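Local coordinates for GH3 beta-N-acetylglucosaminidase (Paenibacillaceae, PDB 6K5J), which hydrolyses terminal, non-reducing N-acetyl-beta-D-glucosamine residues from its substrates, as a family 3 glycoside hydrolase, at residues I82-E85 and V89-L92; R91-V96 and E405-K410; G122-A127 and D354-D359; F134-D139 and R170-A175. One frame throughout, in Å; residues are numbered along the deposited sequence.

Interactions 1 and 4 are buried in the barrel domain, interaction 3 is partly buried near its outside, and interaction 2 is a surface contact with the loop 405-410 beyond it. Their chemistry changes accordingly. Beside the bound sugar, interaction 1 is a dense polar network, whereas interaction 4 packs one phenyl ring on a buried loop. Interactions 2 and 3 are small and make no hydrogen bond across their segments, with carboxylates lying against leucines. Interactions 1 and 2 share Arg91 and Leu92, and the Gly95 carbonyl of interaction 2 meets the Leu356 N of interaction 3. Loops 82-85 and 134-139 join where Ile82 O meets Phe134 N, at 2.8 Å.

Interaction 1. Residues I82-E85 and V89-L92; sequences IDQE and VTRL. With NAG (2-acetamido-2-deoxy-beta-D-glucopyranose), chain B.
Asp83 OD2 is gripped from three directions: by NH2 of Arg91 at 2.9 Å, by a water, and by O6 of the bound NAG. The approach of NAG O6 to Asp83 OD2 is so short that its exact length is doubtful. Asp83 stands in the loop after barrel strand 79-81, at the end of a TIM barrel where enzymes of this fold bind their substrates. The other oxygen, Asp83 OD1, accepts from NAG O4 at 2.6 Å, so the carboxylate spans the sugar's O4 and O6 hydroxyls, one oxygen to each. Arg91 runs alongside Asp83, and its guanidinium plane is turned 76° from the carboxylate. NH2 reaches OD2 on the anti side, 30° out of the carboxylate plane, while OD2 lies near the plane of the guanidinium. NE donates to the same water that bridges Asp83 N and OD2. Arg91 NH1 is taken by the Glu402 carbonyl, so the guanidinium is fixed on several sides.

Gln84 bonds the backbone of the returning chain with both ends of its amide. A bend at chi2 (81°) swings the amide back over 89-92, where OE1 accepts from Arg91 N at 2.8 Å in the carbonyl plane and NE2 donates to Leu92 O at 3.0 Å. Together the two bonds fix which way round the amide lies. Glu85 is drawn off by Lys182 and Arg152, both partners of the sugar as well; the carboxylate carbon CD of Glu85 rests 3.5 Å from Val89 CG1.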
# COMPACT_ATOMS: atom_id res chain seq x y z
N ILE A 82 6.92 -8.00 -0.60
CA ILE A 82 6.31 -7.38 0.58
C ILE A 82 5.39 -6.27 0.08
O ILE A 82 5.55 -5.78 -1.03
CB ILE A 82 7.44 -6.82 1.51
CG1 ILE A 82 6.88 -6.38 2.87
CG2 ILE A 82 8.19 -5.65 0.84
CD1 ILE A 82 7.97 -6.02 3.88
N ASP A 83 4.39 -5.90 0.90
CA ASP A 83 3.56 -4.71 0.61
C ASP A 83 4.05 -3.53 1.44
O ASP A 83 3.41 -3.11 2.40
CB ASP A 83 2.09 -4.98 0.91
CG ASP A 83 1.52 -6.08 0.08
OD1 ASP A 83 1.67 -6.03 -1.16
OD2 ASP A 83 0.91 -7.00 0.68
N GLN A 84 5.21 -2.99 1.06
CA GLN A 84 5.77 -1.84 1.76
C GLN A 84 5.56 -0.58 0.92
O GLN A 84 6.48 -0.02 0.31
CB GLN A 84 7.25 -2.09 2.09
CG GLN A 84 7.84 -1.15 3.13
CD GLN A 84 7.52 -1.55 4.57
OE1 GLN A 84 6.54 -2.24 4.85
NE2 GLN A 84 8.34 -1.08 5.50
N GLU A 85 4.29 -0.14 0.89
CA GLU A 85 3.90 0.99 0.04
C GLU A 85 4.36 2.32 0.63
O GLU A 85 4.70 3.24 -0.12
CB GLU A 85 2.37 1.01 -0.16
CG GLU A 85 1.84 -0.26 -0.83
CD GLU A 85 0.32 -0.32 -0.93
OE1 GLU A 85 -0.34 0.75 -0.86
OE2 GLU A 85 -0.22 -1.44 -1.09
N VAL A 89 0.22 1.92 4.48
CA VAL A 89 0.35 0.50 4.15
C VAL A 89 1.83 0.15 4.27
O VAL A 89 2.61 0.33 3.33
CB VAL A 89 -0.20 0.15 2.76
CG1 VAL A 89 0.09 -1.31 2.42
CG2 VAL A 89 -1.70 0.37 2.70
N THR A 90 2.22 -0.31 5.45
CA THR A 90 3.54 -0.89 5.67
C THR A 90 3.36 -2.17 6.46
O THR A 90 2.37 -2.35 7.17
CB THR A 90 4.49 0.07 6.42
OG1 THR A 90 3.92 0.40 7.69
CG2 THR A 90 4.74 1.37 5.62
N ARG A 91 4.33 -3.08 6.33
CA ARG A 91 4.33 -4.32 7.10
C ARG A 91 5.38 -4.35 8.19
O ARG A 91 5.29 -5.19 9.09
CB ARG A 91 4.56 -5.53 6.18
CG ARG A 91 3.63 -5.59 5.01
CD ARG A 91 2.21 -5.77 5.47
NE ARG A 91 1.38 -6.10 4.32
CZ ARG A 91 0.11 -5.77 4.19
NH1 ARG A 91 -0.53 -5.08 5.14
NH2 ARG A 91 -0.52 -6.11 3.09
N LEU A 92 6.36 -3.46 8.12
CA LEU A 92 7.42 -3.35 9.12
C LEU A 92 7.66 -1.87 9.38
O LEU A 92 7.94 -1.11 8.45
CB LEU A 92 8.71 -4.03 8.64
CG LEU A 92 9.90 -3.86 9.59
CD1 LEU A 92 9.62 -4.54 10.94
CD2 LEU A 92 11.16 -4.40 8.95
C1 NAG B . -4.15 -7.61 -2.12
C2 NAG B . -3.92 -6.10 -2.41
C3 NAG B . -2.54 -5.85 -3.05
C4 NAG B . -1.44 -6.57 -2.28
C5 NAG B . -1.79 -8.04 -2.17
C6 NAG B . -0.76 -8.86 -1.42
C7 NAG B . -5.67 -4.48 -3.06
C8 NAG B . -6.70 -4.13 -4.10
N2 NAG B . -4.98 -5.60 -3.29
O1 NAG B . -5.26 -7.72 -1.30
O3 NAG B . -2.27 -4.46 -3.09
O4 NAG B . -0.20 -6.43 -2.96
O5 NAG B . -3.02 -8.15 -1.44
O6 NAG B . -0.76 -8.55 -0.03
O7 NAG B . -5.47 -3.77 -2.08
O HOH W 1 2.94 -7.80 2.56

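Interaction 2. Residues R91-V96 and E405-K410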
# COMPACT_ATOMS: atom_id res chain seq x y z
N ARG A 91 4.33 -3.08 6.33
CA ARG A 91 4.33 -4.32 7.10
C ARG A 91 5.38 -4.35 8.19
O ARG A 91 5.29 -5.19 9.09
CB ARG A 91 4.56 -5.53 6.18
CG ARG A 91 3.63 -5.59 5.01
CD ARG A 91 2.21 -5.77 5.47
NE ARG A 91 1.38 -6.10 4.32
CZ ARG A 91 0.11 -5.77 4.19
NH1 ARG A 91 -0.53 -5.08 5.14
NH2 ARG A 91 -0.52 -6.11 3.09
N LEU A 92 6.36 -3.46 8.12
CA LEU A 92 7.42 -3.35 9.12
C LEU A 92 7.66 -1.87 9.38
O LEU A 92 7.94 -1.11 8.45
CB LEU A 92 8.71 -4.03 8.64
CG LEU A 92 9.90 -3.86 9.59
CD1 LEU A 92 9.62 -4.54 10.94
CD2 LEU A 92 11.16 -4.40 8.95
N GLU A 93 7.57 -1.47 10.65
CA GLU A 93 8.01 -0.16 11.09
C GLU A 93 9.10 -0.21 12.15
O GLU A 93 9.80 0.79 12.33
CB GLU A 93 6.82 0.66 11.63
CG GLU A 93 5.61 0.70 10.70
CD GLU A 93 4.79 -0.58 10.74
OE1 GLU A 93 4.35 -1.05 9.67
OE2 GLU A 93 4.61 -1.14 11.84
N ASN A 94 9.29 -1.34 12.82
CA ASN A 94 10.29 -1.43 13.87
C ASN A 94 11.68 -1.45 13.25
O ASN A 94 11.99 -2.37 12.49
CB ASN A 94 10.07 -2.68 14.72
CG ASN A 94 11.03 -2.77 15.89
OD1 ASN A 94 11.30 -1.77 16.55
ND2 ASN A 94 11.55 -3.95 16.13
N GLY A 95 12.51 -0.46 13.56
CA GLY A 95 13.87 -0.45 13.08
C GLY A 95 14.07 0.04 11.66
O GLY A 95 15.18 -0.08 11.13
N VAL A 96 13.02 0.56 11.02
CA VAL A 96 13.12 1.12 9.68
C VAL A 96 12.45 2.49 9.68
O VAL A 96 11.70 2.84 10.59
CB VAL A 96 12.50 0.21 8.59
CG1 VAL A 96 13.13 -1.18 8.66
CG2 VAL A 96 10.99 0.11 8.77
N GLU A 405 -4.79 -1.65 9.01
CA GLU A 405 -4.19 -2.55 9.99
C GLU A 405 -4.21 -1.95 11.39
O GLU A 405 -4.21 -0.72 11.56
CB GLU A 405 -2.76 -2.90 9.59
CG GLU A 405 -2.07 -3.91 10.50
CD GLU A 405 -2.77 -5.27 10.52
OE1 GLU A 405 -2.31 -6.18 9.79
OE2 GLU A 405 -3.77 -5.42 11.26
N VAL A 406 -4.27 -2.83 12.39
CA VAL A 406 -3.96 -2.45 13.77
C VAL A 406 -2.47 -2.12 13.83
O VAL A 406 -1.62 -3.01 13.78
CB VAL A 406 -4.33 -3.55 14.76
CG1 VAL A 406 -3.97 -3.12 16.18
CG2 VAL A 406 -5.82 -3.88 14.66
N LEU A 407 -2.16 -0.83 13.94
CA LEU A 407 -0.81 -0.32 13.76
C LEU A 407 -0.63 0.82 14.75
O LEU A 407 -0.86 1.99 14.42
CB LEU A 407 -0.59 0.14 12.32
CG LEU A 407 0.78 0.64 11.88
CD1 LEU A 407 1.85 -0.11 12.65
CD2 LEU A 407 0.95 0.46 10.38
N PRO A 408 -0.21 0.51 15.98
CA PRO A 408 -0.12 1.56 17.00
C PRO A 408 0.96 2.57 16.65
O PRO A 408 2.00 2.23 16.08
CB PRO A 408 0.22 0.78 18.28
CG PRO A 408 0.95 -0.43 17.78
CD PRO A 408 0.33 -0.78 16.45
N ARG A 409 0.69 3.83 16.98
CA ARG A 409 1.60 4.93 16.72
C ARG A 409 1.96 5.59 18.05
O ARG A 409 1.06 6.06 18.76
CB ARG A 409 0.98 5.96 15.77
CG ARG A 409 0.48 5.36 14.45
CD ARG A 409 1.62 5.08 13.46
NE ARG A 409 1.11 5.02 12.09
CZ ARG A 409 1.79 4.56 11.04
NH1 ARG A 409 3.03 4.09 11.17
NH2 ARG A 409 1.21 4.55 9.85
N LYS A 410 3.25 5.64 18.36
CA LYS A 410 3.69 6.34 19.57
C LYS A 410 3.80 7.85 19.34
O LYS A 410 3.45 8.64 20.23
CB LYS A 410 5.04 5.78 20.03
CG LYS A 410 5.54 6.39 21.34
CD LYS A 410 7.03 6.19 21.50
CE LYS A 410 7.81 7.47 21.22
NZ LYS A 410 7.97 8.30 22.45
O HOH W 2 -0.19 -5.43 8.47
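Glu93 points its CB toward the 405-410 loop, and the rest of its side chain meets Leu407 and Arg409 there. CG, set beside the backbone N (chi1 -51°), comes to 4.3 Å from Arg409 NH1, a loose and oblique approach. The chain then bends at chi2, which lays the carboxylate against the two methyl groups of Leu407 as that residue arrives from the opposite direction. CD lies 3.5 Å from Leu407 CD1. At the tip, OE2 is only 3.1 Å from Leu407 CD1, a tight touch of oxygen on methyl, while OE1 stands 3.8 Å from Leu407 CD2. OE1 turns to partners in the barrel domain, the Thr90 hydroxyl and the guanidinium of Arg50, the latter in a salt bridge.

Leu407 is itself backed by its own loop, since its CG sits 4.1 Å above the plane of the Arg409 guanidinium, over the centre. Arg409 is held by Asn505 and by the Gly87 carbonyl. Further along, a water donates to Glu405 OE1 at 2.6 Å and weakly accepts from Arg91 NH1, bridging the segments where no direct hydrogen bond does. The contact thus joins two loops of different domains: one runs from barrel strand 79-81 to helix 102-108, the other from strand 390-396 of the six-stranded mixed sheet to helix 413-419.

Interaction 3. Residues G122-A127 and D354-D359; sequences GSELRA and DTLVTD
The carboxylate of Glu124 is the flat group here, and it approaches the peptide carbonyl of Leu356 without bonding to it: OE2 stands 3.7 Å from Leu356 O and 4.2 Å from Leu356 CB. Two acceptors brought this close are reconciled by Lys361, whose NZ forms a salt bridge with Glu124 OE2 and a hydrogen bond with Leu356 O. Thr97 OG1 is a further partner of OE2, and Val96 packs on OE1, so the carboxylate is enclosed by chain on several sides.

The apolar half of the contact belongs to Leu356, whose side chain runs antiparallel alongside that of Glu124. Its CD1 lies 3.7 Å from Glu124 CB and 3.8 Å from Glu124 O, and it also reaches Ala127 CB at 4.3 Å. Glu124 and Ala127 are three residues apart, hence on one side of helix 111-127, part of the helical layer of the TIM barrel. What packs on it is the linker between helices 323-339 and 359-372. Two local motifs shape that linker. Thr355 OG1 accepts from Val357 N at 3.1 Å with a nearly straight N-H (165°), an ST turn that folds the chain around Leu356. Thr358 is the N-cap of helix 359-372, its OG1 bonded to Lys361 N. A backbone bond from Leu356 N to the Gly95 carbonyl ties the linker to the loop that carries Val96 and Thr97.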
# COMPACT_ATOMS: atom_id res chain seq x y z
N GLY A 122 13.32 1.30 -0.48
CA GLY A 122 13.99 0.25 -1.22
C GLY A 122 15.37 -0.07 -0.67
O GLY A 122 15.79 -1.23 -0.66
N SER A 123 16.10 0.95 -0.22
CA SER A 123 17.41 0.74 0.37
C SER A 123 17.30 -0.11 1.62
O SER A 123 18.10 -1.02 1.85
CB SER A 123 18.06 2.08 0.73
OG SER A 123 18.52 2.72 -0.44
N GLU A 124 16.32 0.20 2.46
CA GLU A 124 16.14 -0.55 3.69
C GLU A 124 15.63 -1.96 3.41
O GLU A 124 16.09 -2.92 4.03
CB GLU A 124 15.23 0.24 4.63
CG GLU A 124 15.83 1.63 4.94
CD GLU A 124 15.07 2.43 6.00
OE1 GLU A 124 13.92 2.08 6.29
OE2 GLU A 124 15.63 3.43 6.52
N LEU A 125 14.71 -2.11 2.45
CA LEU A 125 14.25 -3.46 2.11
C LEU A 125 15.40 -4.32 1.62
O LEU A 125 15.56 -5.47 2.04
CB LEU A 125 13.14 -3.40 1.06
CG LEU A 125 11.77 -2.85 1.45
CD1 LEU A 125 10.81 -2.89 0.26
CD2 LEU A 125 11.18 -3.59 2.65
N ARG A 126 16.22 -3.78 0.71
CA ARG A 126 17.31 -4.57 0.14
C ARG A 126 18.31 -4.98 1.22
O ARG A 126 18.84 -6.10 1.19
CB ARG A 126 18.01 -3.78 -0.97
CG ARG A 126 18.92 -4.62 -1.87
CD ARG A 126 18.16 -5.75 -2.55
NE ARG A 126 19.04 -6.88 -2.88
CZ ARG A 126 19.27 -7.34 -4.11
NH1 ARG A 126 18.67 -6.79 -5.16
NH2 ARG A 126 20.10 -8.36 -4.29
N ALA A 127 18.55 -4.10 2.19
CA ALA A 127 19.40 -4.45 3.33
C ALA A 127 18.83 -5.61 4.13
O ALA A 127 19.59 -6.30 4.83
CB ALA A 127 19.60 -3.23 4.23
N ASP A 354 19.52 -3.77 16.44
CA ASP A 354 19.98 -2.79 15.47
C ASP A 354 18.80 -2.12 14.76
O ASP A 354 17.74 -2.73 14.57
CB ASP A 354 20.89 -3.43 14.43
CG ASP A 354 22.31 -3.64 14.94
OD1 ASP A 354 22.63 -3.20 16.07
OD2 ASP A 354 23.10 -4.26 14.20
N THR A 355 19.01 -0.88 14.34
CA THR A 355 18.02 -0.13 13.58
C THR A 355 18.65 0.41 12.30
O THR A 355 19.86 0.68 12.25
CB THR A 355 17.44 1.03 14.38
OG1 THR A 355 16.43 1.68 13.60
CG2 THR A 355 18.53 2.04 14.74
N LEU A 356 17.82 0.56 11.27
CA LEU A 356 18.26 1.22 10.04
C LEU A 356 17.94 2.71 10.04
O LEU A 356 18.33 3.41 9.10
CB LEU A 356 17.62 0.57 8.81
CG LEU A 356 17.90 -0.93 8.61
CD1 LEU A 356 17.23 -1.42 7.32
CD2 LEU A 356 19.41 -1.18 8.59
N VAL A 357 17.21 3.19 11.05
CA VAL A 357 16.86 4.60 11.12
C VAL A 357 18.12 5.44 11.30
O VAL A 357 19.02 5.08 12.07
CB VAL A 357 15.88 4.83 12.29
CG1 VAL A 357 15.61 6.32 12.51
CG2 VAL A 357 14.57 4.06 12.05
N THR A 358 18.21 6.55 10.56
CA THR A 358 19.27 7.54 10.73
C THR A 358 18.66 8.92 10.90
O THR A 358 17.53 9.18 10.48
CB THR A 358 20.26 7.57 9.55
OG1 THR A 358 19.61 8.05 8.36
CG2 THR A 358 20.89 6.18 9.27
N ASP A 359 19.42 9.83 11.52
CA ASP A 359 18.95 11.21 11.63
C ASP A 359 18.70 11.81 10.26
O ASP A 359 17.72 12.52 10.06
CB ASP A 359 19.97 12.05 12.42
CG ASP A 359 20.10 11.61 13.86
OD1 ASP A 359 19.19 10.92 14.37
OD2 ASP A 359 21.11 11.98 14.49

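Interaction 4. Residues F134-D139 and R170-A175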
# COMPACT_ATOMS: atom_id res chain seq x y z
N PHE A 134 5.66 -4.81 -3.70
CA PHE A 134 4.39 -4.64 -4.40
C PHE A 134 3.95 -3.18 -4.26
O PHE A 134 3.03 -2.83 -3.53
CB PHE A 134 3.36 -5.64 -3.90
CG PHE A 134 3.65 -7.05 -4.34
CD1 PHE A 134 4.31 -7.28 -5.54
CD2 PHE A 134 3.27 -8.13 -3.57
CE1 PHE A 134 4.57 -8.57 -5.98
CE2 PHE A 134 3.55 -9.43 -4.00
CZ PHE A 134 4.20 -9.64 -5.21
N ALA A 135 4.67 -2.34 -4.99
CA ALA A 135 4.53 -0.89 -4.95
C ALA A 135 5.29 -0.33 -6.14
O ALA A 135 6.23 -0.97 -6.63
CB ALA A 135 5.06 -0.31 -3.63
N PRO A 136 4.93 0.88 -6.62
CA PRO A 136 3.87 1.75 -6.10
C PRO A 136 2.50 1.45 -6.70
O PRO A 136 2.40 0.97 -7.83
CB PRO A 136 4.33 3.15 -6.53
CG PRO A 136 4.98 2.89 -7.87
CD PRO A 136 5.64 1.51 -7.76
N SER A 137 1.44 1.75 -5.95
CA SER A 137 0.14 1.90 -6.58
C SER A 137 0.18 3.05 -7.58
O SER A 137 0.58 4.17 -7.24
CB SER A 137 -0.93 2.19 -5.53
OG SER A 137 -2.14 2.63 -6.14
N LEU A 138 -0.25 2.77 -8.82
CA LEU A 138 -0.53 3.79 -9.81
C LEU A 138 -2.03 4.00 -9.99
O LEU A 138 -2.46 4.55 -11.01
CB LEU A 138 0.11 3.42 -11.16
CG LEU A 138 1.65 3.34 -11.15
CD1 LEU A 138 2.16 3.14 -12.58
CD2 LEU A 138 2.25 4.60 -10.52
N ASP A 139 -2.82 3.55 -9.02
CA ASP A 139 -4.25 3.81 -9.07
C ASP A 139 -4.52 5.30 -8.90
O ASP A 139 -3.81 6.00 -8.16
CB ASP A 139 -4.98 2.99 -8.01
CG ASP A 139 -4.64 1.51 -8.07
OD1 ASP A 139 -4.87 0.88 -9.13
OD2 ASP A 139 -4.14 0.97 -7.06
N ARG A 170 11.58 4.33 -10.05
CA ARG A 170 13.02 4.51 -10.18
C ARG A 170 13.73 4.45 -8.83
O ARG A 170 14.82 3.87 -8.72
CB ARG A 170 13.32 5.84 -10.88
CG ARG A 170 14.77 6.01 -11.32
CD ARG A 170 14.93 7.20 -12.26
NE ARG A 170 14.74 8.47 -11.56
CZ ARG A 170 15.70 9.11 -10.89
NH1 ARG A 170 16.93 8.59 -10.84
NH2 ARG A 170 15.44 10.25 -10.29
N GLY A 171 13.15 5.05 -7.79
CA GLY A 171 13.76 4.97 -6.47
C GLY A 171 13.85 3.55 -5.94
O GLY A 171 14.86 3.16 -5.35
N PHE A 172 12.78 2.76 -6.12
CA PHE A 172 12.83 1.35 -5.72
C PHE A 172 13.90 0.61 -6.51
O PHE A 172 14.74 -0.09 -5.94
CB PHE A 172 11.47 0.67 -5.94
CG PHE A 172 10.39 1.10 -4.98
CD1 PHE A 172 10.63 1.20 -3.62
CD2 PHE A 172 9.11 1.37 -5.45
CE1 PHE A 172 9.62 1.58 -2.75
CE2 PHE A 172 8.09 1.78 -4.59
CZ PHE A 172 8.35 1.89 -3.24
N GLN A 173 13.88 0.74 -7.84
CA GLN A 173 14.77 -0.09 -8.66
C GLN A 173 16.22 0.37 -8.58
O GLN A 173 17.13 -0.46 -8.66
CB GLN A 173 14.24 -0.14 -10.10
CG GLN A 173 12.95 -0.98 -10.14
CD GLN A 173 12.24 -1.04 -11.47
OE1 GLN A 173 11.22 -1.73 -11.59
NE2 GLN A 173 12.74 -0.34 -12.48
N ASP A 174 16.46 1.68 -8.39
CA ASP A 174 17.82 2.16 -8.14
C ASP A 174 18.41 1.53 -6.89
O ASP A 174 19.63 1.31 -6.82
CB ASP A 174 17.83 3.69 -7.98
CG ASP A 174 17.84 4.42 -9.31
OD1 ASP A 174 17.93 3.75 -10.36
OD2 ASP A 174 17.76 5.67 -9.32
N ALA A 175 17.58 1.20 -5.90
CA ALA A 175 18.03 0.58 -4.67
C ALA A 175 18.11 -0.94 -4.77
O ALA A 175 18.42 -1.60 -3.77
CB ALA A 175 17.11 0.97 -3.51
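Phe172 and Ala135 make the closest apolar contact, with the ring atom CE2 3.8 Å from Ala135 CB and CZ at 4.0 Å from the same methyl. Pro136 joins in alongside, its CD 4.0 Å from Phe172 CE2, the proline ring and the phenyl passing one another head to tail. The ring carbon CD2 also comes to 3.9 Å from Ala135 O. The peptide bond between Ala135 and Pro136 is cis, and the CD2-CE2 side of the phenyl ring lies against this junction. With CG beside the backbone N (chi1 -71°), the ring leaves helix 158-174 toward the loop. The ring also touches Ala118 and Ile121 of helix 111-127, so a single side chain fills the angle between two helices and the loop.

The helix belongs to a beta-alpha-beta crossover of the TIM barrel: strand 132-133 leads through loop 134-139 into helix 158-174, which returns to the adjacent parallel strand 178-184. The same loop follows that strand through backbone bonds, Ala135 with Thr180, and both Pro136 and Leu138 with Lys182.

No hydrogen bond crosses between the two segments; each has polar bonds of its own. Ser137 OG accepts from Asp139 N at 3.1 Å, an ST turn, and donates to Asp139 OD2 at 2.8 Å from well above the carboxylate plane (44°). Asp139 OD2 in turn holds ND1 of His183, whose NE2 bonds the NAG, making Asp139 a second-shell residue of the sugar site. On the helix, Arg170 NH1 and Asp174 OD2 form a salt bridge of 3.4 Å.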